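Local coordinates for carboxypeptidase A (Helicoverpa armigera, PDB 1JQG), which is a zinc-dependent exopeptidase of the M14 family, made as a proenzyme in the insect mid-gut and probably removing residues from the C-terminal end of peptide substrates, at residues S150-S155 against K236-G241; N246-V251 against S268-T273. One frame throughout, in Å; residues are numbered along the deposited sequence.

Contact 1: S150-S155 against K236-G241; sequences SFEGRS and KNRATG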
loop_
_atom_site.group_PDB
_atom_site.type_symbol
_atom_site.label_atom_id
_atom_site.label_comp_id
_atom_site.label_asym_id
_atom_site.label_seq_id
_atom_site.Cartn_x
_atom_site.Cartn_y
_atom_site.Cartn_z
ATOM N N SER A 150 6.847 -13.913 9.789
ATOM C CA SER A 150 7.693 -12.864 9.193
ATOM C C SER A 150 9.168 -13.161 9.458
ATOM O O SER A 150 9.476 -14.122 10.185
ATOM C CB SER A 150 7.358 -11.502 9.768
ATOM O OG SER A 150 7.676 -11.456 11.164
ATOM N N PHE A 151 10.052 -12.364 8.860
ATOM C CA PHE A 151 11.498 -12.584 9.077
ATOM C C PHE A 151 11.847 -12.643 10.557
ATOM O O PHE A 151 12.570 -13.560 10.948
ATOM C CB PHE A 151 12.324 -11.505 8.360
ATOM C CG PHE A 151 13.807 -11.654 8.574
ATOM C CD1 PHE A 151 14.519 -12.462 7.710
ATOM C CD2 PHE A 151 14.498 -11.035 9.615
ATOM C CE1 PHE A 151 15.884 -12.653 7.869
ATOM C CE2 PHE A 151 15.856 -11.226 9.774
ATOM C CZ PHE A 151 16.558 -12.027 8.915
ATOM N N GLU A 152 11.337 -11.702 11.359
ATOM C CA GLU A 152 11.605 -11.659 12.782
ATOM C C GLU A 152 10.706 -12.597 13.569
ATOM O O GLU A 152 10.789 -12.629 14.800
ATOM C CB GLU A 152 11.509 -10.250 13.345
ATOM C CG GLU A 152 12.607 -9.313 12.840
ATOM C CD GLU A 152 12.451 -7.887 13.344
ATOM O OE1 GLU A 152 11.325 -7.371 13.517
ATOM O OE2 GLU A 152 13.515 -7.317 13.550
ATOM N N GLY A 153 9.966 -13.457 12.889
ATOM C CA GLY A 153 9.244 -14.553 13.520
ATOM C C GLY A 153 7.807 -14.229 13.844
ATOM O O GLY A 153 7.097 -15.086 14.351
ATOM N N ARG A 154 7.338 -13.024 13.568
ATOM C CA ARG A 154 5.983 -12.626 13.891
ATOM C C ARG A 154 4.957 -13.344 13.020
ATOM O O ARG A 154 5.063 -13.447 11.821
ATOM C CB ARG A 154 5.858 -11.106 13.727
ATOM C CG ARG A 154 6.553 -10.309 14.804
ATOM C CD ARG A 154 6.268 -8.801 14.610
ATOM N NE ARG A 154 6.814 -8.027 15.740
ATOM C CZ ARG A 154 8.108 -7.709 15.804
ATOM N NH1 ARG A 154 8.870 -8.115 14.793
ATOM N NH2 ARG A 154 8.601 -7.040 16.813
ATOM N N SER A 155 3.875 -13.803 13.601
ATOM C CA SER A 155 2.776 -14.480 13.005
ATOM C C SER A 155 1.958 -13.562 12.091
ATOM O O SER A 155 1.490 -12.486 12.420
ATOM C CB SER A 155 1.791 -14.974 14.081
ATOM O OG SER A 155 0.636 -15.522 13.479
ATOM N N LYS A 236 10.365 -0.841 3.992
ATOM C CA LYS A 236 10.807 -2.185 3.656
ATOM C C LYS A 236 10.546 -3.137 4.825
ATOM O O LYS A 236 10.099 -2.815 5.936
ATOM C CB LYS A 236 12.297 -2.135 3.305
ATOM C CG LYS A 236 12.642 -1.267 2.121
ATOM C CD LYS A 236 14.113 -1.359 1.724
ATOM C CE LYS A 236 14.983 -0.715 2.818
ATOM N NZ LYS A 236 16.412 -0.996 2.480
ATOM N N ASN A 237 10.882 -4.423 4.650
ATOM C CA ASN A 237 10.788 -5.346 5.790
ATOM C C ASN A 237 12.049 -5.194 6.661
ATOM O O ASN A 237 12.729 -4.151 6.577
ATOM C CB ASN A 237 10.632 -6.755 5.291
ATOM C CG ASN A 237 11.846 -7.362 4.592
ATOM O OD1 ASN A 237 12.753 -6.625 4.146
ATOM N ND2 ASN A 237 11.963 -8.679 4.432
ATOM N N ARG A 238 12.278 -6.145 7.573
ATOM C CA ARG A 238 13.427 -6.004 8.475
ATOM C C ARG A 238 14.474 -7.102 8.305
ATOM O O ARG A 238 14.968 -7.690 9.279
ATOM C CB ARG A 238 12.890 -5.941 9.914
ATOM C CG ARG A 238 12.026 -4.743 10.218
ATOM C CD ARG A 238 12.760 -3.406 10.117
ATOM N NE ARG A 238 13.697 -3.240 11.230
ATOM C CZ ARG A 238 14.654 -2.320 11.264
ATOM N NH1 ARG A 238 14.830 -1.462 10.256
ATOM N NH2 ARG A 238 15.413 -2.333 12.354
ATOM N N ALA A 239 14.764 -7.464 7.067
ATOM C CA ALA A 239 15.673 -8.584 6.787
ATOM C C ALA A 239 17.137 -8.196 6.940
ATOM O O ALA A 239 17.584 -7.167 6.408
ATOM C CB ALA A 239 15.446 -9.162 5.391
ATOM N N THR A 240 17.859 -9.059 7.659
ATOM C CA THR A 240 19.306 -8.819 7.894
ATOM C C THR A 240 20.112 -9.767 7.025
ATOM O O THR A 240 19.583 -10.481 6.165
ATOM C CB THR A 240 19.676 -9.021 9.355
ATOM O OG1 THR A 240 19.179 -10.279 9.818
ATOM C CG2 THR A 240 19.058 -7.982 10.272
ATOM N N GLY A 241 21.446 -9.777 7.202
ATOM C CA GLY A 241 22.299 -10.691 6.446
ATOM C C GLY A 241 22.515 -10.225 5.027
ATOM O O GLY A 241 22.903 -11.021 4.162
HETATM O O HOH W 1 15.454 -7.967 11.696
#
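Phe151 lays one face of its ring over the backbone of Ala239: the CA of Ala239 stands 3.8 Å from the ring centroid and 6° off the ring normal, a CH-pi contact. CG of Phe151 is anti to the backbone N (chi1 178°), and the bond from CA to CB points toward 236-241. The methyl of Ala239 adds an apolar touch on the CD1 side, and at the far rim OG1 of Thr240 comes to the ring edge, near its plane, 3.3 Å from CZ.

The segment carrying Phe151 is a type I beta turn, Ser150 to Gly153, linking the antiparallel strands 142-149 and 155-161 at the margin of the mixed sheet of the carboxypeptidase fold. Gly153 closes the turn with a positive phi, its N bonded to the O of Ser150.

Polar linkage is by water. A single molecule donates to OE2 of Glu152 (2.8 Å) and to the carbonyl O of Arg238, while the CB of Arg238 packs against the carboxylate. OE1 of the same Glu152 makes a salt bridge with NH1 of Arg154 at 2.9 Å; NH1 approaches OE1 on the anti side, 31° out of the carboxylate plane. NH1 also pairs with Asp222 of helix 221-228.

Contact 2: N246-V251 against S268-T273; sequences NLCMGV and SVCSDT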
loop_
_atom_site.group_PDB
_atom_site.type_symbol
_atom_site.label_atom_id
_atom_site.label_comp_id
_atom_site.label_asym_id
_atom_site.label_seq_id
_atom_site.Cartn_x
_atom_site.Cartn_y
_atom_site.Cartn_z
ATOM N N ASN A 246 25.305 -5.286 9.165
ATOM C CA ASN A 246 23.960 -4.867 8.869
ATOM C C ASN A 246 23.817 -3.357 8.942
ATOM O O ASN A 246 22.825 -2.850 9.480
ATOM C CB ASN A 246 22.949 -5.535 9.798
ATOM C CG ASN A 246 22.849 -7.033 9.576
ATOM O OD1 ASN A 246 23.015 -7.851 10.483
ATOM N ND2 ASN A 246 22.572 -7.416 8.333
ATOM N N LEU A 247 24.774 -2.645 8.341
ATOM C CA LEU A 247 24.711 -1.188 8.240
ATOM C C LEU A 247 23.390 -0.793 7.562
ATOM O O LEU A 247 22.677 0.089 8.004
ATOM C CB LEU A 247 25.880 -0.676 7.398
ATOM C CG LEU A 247 26.211 0.810 7.469
ATOM C CD1 LEU A 247 26.836 1.076 8.841
ATOM C CD2 LEU A 247 27.194 1.200 6.386
ATOM N N CYS A 248 23.075 -1.466 6.457
ATOM C CA CYS A 248 21.835 -1.289 5.730
ATOM C C CYS A 248 21.075 -2.619 5.770
ATOM O O CYS A 248 21.712 -3.681 5.702
ATOM C CB CYS A 248 22.113 -0.880 4.300
ATOM S SG CYS A 248 22.920 0.705 4.051
ATOM N N MET A 249 19.753 -2.553 5.876
ATOM C CA MET A 249 18.938 -3.752 5.904
ATOM C C MET A 249 17.560 -3.506 5.288
ATOM O O MET A 249 17.185 -2.399 4.945
ATOM C CB MET A 249 18.764 -4.269 7.327
ATOM C CG MET A 249 18.254 -3.336 8.390
ATOM S SD MET A 249 18.597 -3.803 10.111
ATOM C CE MET A 249 17.171 -4.840 10.425
ATOM N N GLY A 250 16.798 -4.604 5.106
ATOM C CA GLY A 250 15.466 -4.598 4.572
ATOM C C GLY A 250 15.401 -4.609 3.056
ATOM O O GLY A 250 16.141 -3.919 2.330
ATOM N N VAL A 251 14.364 -5.250 2.576
ATOM C CA VAL A 251 14.034 -5.439 1.185
ATOM C C VAL A 251 12.661 -4.809 0.901
ATOM O O VAL A 251 11.762 -4.857 1.734
ATOM C CB VAL A 251 13.971 -6.929 0.833
ATOM C CG1 VAL A 251 13.331 -7.109 -0.537
ATOM C CG2 VAL A 251 15.324 -7.620 0.956
ATOM N N SER A 268 21.227 -2.235 -4.459
ATOM C CA SER A 268 21.861 -1.866 -3.191
ATOM C C SER A 268 20.881 -2.070 -2.049
ATOM O O SER A 268 19.715 -1.692 -2.126
ATOM C CB SER A 268 22.294 -0.397 -3.236
ATOM O OG SER A 268 22.944 0.009 -2.033
ATOM N N VAL A 269 21.307 -2.563 -0.928
ATOM C CA VAL A 269 20.501 -2.879 0.232
ATOM C C VAL A 269 20.212 -1.598 0.988
ATOM O O VAL A 269 19.284 -1.475 1.802
ATOM C CB VAL A 269 21.178 -3.860 1.212
ATOM C CG1 VAL A 269 20.129 -4.390 2.182
ATOM C CG2 VAL A 269 21.804 -5.013 0.476
ATOM N N CYS A 270 20.999 -0.570 0.699
ATOM C CA CYS A 270 20.819 0.733 1.340
ATOM C C CYS A 270 19.711 1.521 0.687
ATOM O O CYS A 270 19.185 2.479 1.256
ATOM C CB CYS A 270 22.156 1.479 1.229
ATOM S SG CYS A 270 23.505 0.667 2.144
ATOM N N SER A 271 19.314 1.115 -0.508
ATOM C CA SER A 271 18.174 1.741 -1.191
ATOM C C SER A 271 16.831 1.270 -0.660
ATOM O O SER A 271 16.714 0.096 -0.264
ATOM C CB SER A 271 18.277 1.463 -2.689
ATOM O OG SER A 271 17.146 2.007 -3.343
ATOM N N ASP A 272 15.813 2.119 -0.744
ATOM C CA ASP A 272 14.460 1.786 -0.324
ATOM C C ASP A 272 13.745 0.885 -1.329
ATOM O O ASP A 272 12.626 0.504 -1.063
ATOM C CB ASP A 272 13.644 3.057 -0.076
ATOM C CG ASP A 272 14.041 3.764 1.196
ATOM O OD1 ASP A 272 14.179 3.032 2.202
ATOM O OD2 ASP A 272 14.206 4.990 1.174
ATOM N N THR A 273 14.308 0.694 -2.518
ATOM C CA THR A 273 13.739 -0.132 -3.564
ATOM C C THR A 273 14.558 -1.364 -3.860
ATOM O O THR A 273 14.493 -1.888 -4.958
ATOM C CB THR A 273 13.556 0.698 -4.862
ATOM O OG1 THR A 273 14.779 1.148 -5.378
ATOM C CG2 THR A 273 12.656 1.865 -4.534
#
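Cys248 and Cys270 are joined by a disulfide, SG to SG 2.0 Å, and this bridge is the covalent link between the two segments. Both cysteines put SG anti to their own carbonyl carbon and beside the backbone N, with chi1 -64° in each, and the torsion about the S-S bond is 94°, near the right angle that a relaxed disulfide prefers. The bridge draws the two CA atoms to within 4.9 Å, and the CB of Cys248 lies 3.6 Å from the CA of Cys270.

Val269 packs beside the bridge. Its CG1, anti to the backbone N, lies against the backbone of Cys248 and Met249, 3.9 Å from the carbonyl O of Cys248 and 4.0 Å from the CA of Met249, while CB of Val269 meets CB of Cys248 at 4.4 Å. No hydrogen bond crosses between the segments.

Local turns shape the second segment. Ser268 to Ser271 form a type I beta turn with Val269 and Cys270 at its corners, and Ser271 then makes an ST turn, its OG accepting from the N of Thr273 at an angle of 173°.

Lys236 NZ donates to the carbonyl oxygens of Met249, Gly250 and Ser271, gathering both segments around one amine. Val251 rests on Glu282, and Cys270 also touches Met48, in the loop between helix 34-46 and strand 50-53 of the activation-peptide region. Both segments belong to the long connection between helix 221-228 and helix 283-294.

After the N-terminal four-stranded sheet and its helices, the chain makes the turn 150-155 between two strands of the mixed sheet, then runs through strands 173-178 and 212-216 and helix 221-228 before 236-241 returns to that turn and closes contact 1. Contact 2 opens only afterwards, at 246-251, and 268-273 closes its much shorter loop, so the two follow in series and neither nest nor cross. Their centres lie about 13 Å apart. They are joined through 236-241 and 246-251: Asn237 OD1 probably bonds to Val251 N, and backbone bonds pair Ala239 with Gly250. Together they tie the edge of the mixed sheet to the connection between helices 221-228 and 283-294.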